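Local atomic coordinates of transcriptional regulator, PadR family (Bacillus cereus, PDB entry 4ESB), a protein that probably binds DNA through a winged helix-turn-helix fold and regulates transcription as a dimer of the PadR family. Residues 12-17 and 30-35. Residues are numbered along the deposited sequence; the frame is centred on the assembly and turned at random.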
# COMPACT_ATOMS: atom_id res chain seq x y z
N GLY A 12 3.23 -1.40 -9.80
CA GLY A 12 4.33 -2.30 -9.49
C GLY A 12 4.07 -3.73 -9.92
O GLY A 12 4.97 -4.42 -10.39
N CYS A 13 2.83 -4.18 -9.77
CA CYS A 13 2.46 -5.54 -10.13
C CYS A 13 2.40 -5.68 -11.65
O CYS A 13 2.67 -6.74 -12.20
CB CYS A 13 1.13 -5.92 -9.50
SG CYS A 13 1.21 -6.11 -7.70
N ILE A 14 2.02 -4.60 -12.32
CA ILE A 14 2.04 -4.55 -13.77
C ILE A 14 3.48 -4.65 -14.29
O ILE A 14 3.75 -5.36 -15.25
CB ILE A 14 1.37 -3.27 -14.30
CG1 ILE A 14 -0.15 -3.43 -14.27
CG2 ILE A 14 1.84 -2.96 -15.72
CD1 ILE A 14 -0.92 -2.21 -14.72
N LEU A 15 4.40 -3.93 -13.65
CA LEU A 15 5.80 -4.00 -14.03
C LEU A 15 6.34 -5.41 -13.80
O LEU A 15 7.09 -5.94 -14.63
CB LEU A 15 6.65 -2.99 -13.26
CG LEU A 15 6.47 -1.51 -13.61
CD1 LEU A 15 7.28 -0.65 -12.65
CD2 LEU A 15 6.88 -1.24 -15.05
N TYR A 16 5.97 -6.02 -12.68
CA TYR A 16 6.43 -7.37 -12.38
C TYR A 16 6.01 -8.33 -13.47
O TYR A 16 6.82 -9.08 -14.01
CB TYR A 16 5.88 -7.87 -11.04
CG TYR A 16 6.31 -9.29 -10.76
CD1 TYR A 16 7.60 -9.57 -10.34
CD2 TYR A 16 5.43 -10.35 -10.94
CE1 TYR A 16 8.00 -10.87 -10.10
CE2 TYR A 16 5.82 -11.65 -10.69
CZ TYR A 16 7.11 -11.90 -10.27
OH TYR A 16 7.50 -13.20 -10.03
N ILE A 17 4.72 -8.29 -13.81
CA ILE A 17 4.15 -9.20 -14.79
C ILE A 17 4.81 -9.01 -16.15
O ILE A 17 5.22 -9.98 -16.79
CB ILE A 17 2.63 -9.01 -14.91
CG1 ILE A 17 1.94 -9.66 -13.70
CG2 ILE A 17 2.10 -9.62 -16.20
CD1 ILE A 17 0.54 -9.13 -13.44
N THR A 30 -6.24 -9.92 -18.04
CA THR A 30 -6.71 -11.25 -17.69
C THR A 30 -5.86 -11.82 -16.56
O THR A 30 -6.39 -12.33 -15.57
CB THR A 30 -6.66 -12.23 -18.89
OG1 THR A 30 -7.62 -11.83 -19.88
CG2 THR A 30 -6.98 -13.65 -18.44
N LYS A 31 -4.54 -11.71 -16.70
CA LYS A 31 -3.63 -12.18 -15.66
C LYS A 31 -3.87 -11.42 -14.36
O LYS A 31 -3.88 -12.02 -13.29
CB LYS A 31 -2.17 -12.03 -16.10
CG LYS A 31 -1.72 -13.01 -17.17
CD LYS A 31 -0.20 -13.08 -17.24
CE LYS A 31 0.29 -13.75 -18.52
NZ LYS A 31 -0.02 -15.21 -18.57
N LEU A 32 -4.07 -10.11 -14.46
CA LEU A 32 -4.34 -9.30 -13.28
C LEU A 32 -5.60 -9.79 -12.58
O LEU A 32 -5.62 -9.94 -11.36
CB LEU A 32 -4.47 -7.82 -13.64
CG LEU A 32 -3.18 -7.06 -13.99
CD1 LEU A 32 -3.49 -5.64 -14.43
CD2 LEU A 32 -2.22 -7.04 -12.81
N ASN A 33 -6.66 -10.03 -13.36
CA ASN A 33 -7.91 -10.56 -12.81
C ASN A 33 -7.69 -11.88 -12.07
O ASN A 33 -8.17 -12.05 -10.95
CB ASN A 33 -8.94 -10.79 -13.92
CG ASN A 33 -9.49 -9.50 -14.48
OD1 ASN A 33 -9.46 -8.45 -13.83
ND2 ASN A 33 -10.00 -9.56 -15.70
N LYS A 34 -6.97 -12.80 -12.70
CA LYS A 34 -6.85 -14.15 -12.17
C LYS A 34 -5.82 -14.24 -11.04
O LYS A 34 -5.70 -15.28 -10.39
CB LYS A 34 -6.49 -15.14 -13.29
CG LYS A 34 -6.46 -16.59 -12.84
CD LYS A 34 -6.35 -17.54 -14.01
CE LYS A 34 -6.32 -18.98 -13.52
NZ LYS A 34 -6.20 -19.95 -14.64
N HIS A 35 -5.10 -13.16 -10.79
CA HIS A 35 -4.21 -13.09 -9.63
C HIS A 35 -4.81 -12.24 -8.52
O HIS A 35 -4.14 -11.96 -7.52
CB HIS A 35 -2.82 -12.57 -10.02
CG HIS A 35 -1.94 -13.62 -10.64
ND1 HIS A 35 -1.06 -14.39 -9.90
CD2 HIS A 35 -1.82 -14.04 -11.92
CE1 HIS A 35 -0.43 -15.22 -10.70
NE2 HIS A 35 -0.87 -15.04 -11.93
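Leu32 and Ile17 are brought together by matching first torsions: in each, CG or CG1 stands anti to the carbonyl carbon (chi1 -74° and -76°). Ile17 then runs roughly extended to CD1, whereas in Leu32 the second torsion sets CD1 anti to CA and leaves CD2 to branch off toward Ile17. That CD2 meets CD1 of Ile17 at 3.5 Å, the two side chains crossing at a slant, while CD1 of Leu32 lies 4.0 Å from CG1 of Ile14, whose side chain runs at about a right angle to it. Leucine suits this place because its fork, one carbon beyond CB, can span the gap between segments 12-17 and 30-34, whose axes approach to 11.2 Å; Ile17 reaches with the end of its longer branch, and Ile14 offers a methylene along its flank. At the border Lys31 lays CD by CG2 of Ile17 and leads its ammonium away toward Glu21, a long and weak ion pair. Leu48 and Met52 of helix 42-54 continue the core around Ile14, and Leu101 of the second subunit packs on Ile17. The atoms that meet are all carbon, the lysine's methylene included, which implies that association between these segments of the winged helix-turn-helix domain rests mainly on burial of apolar surface.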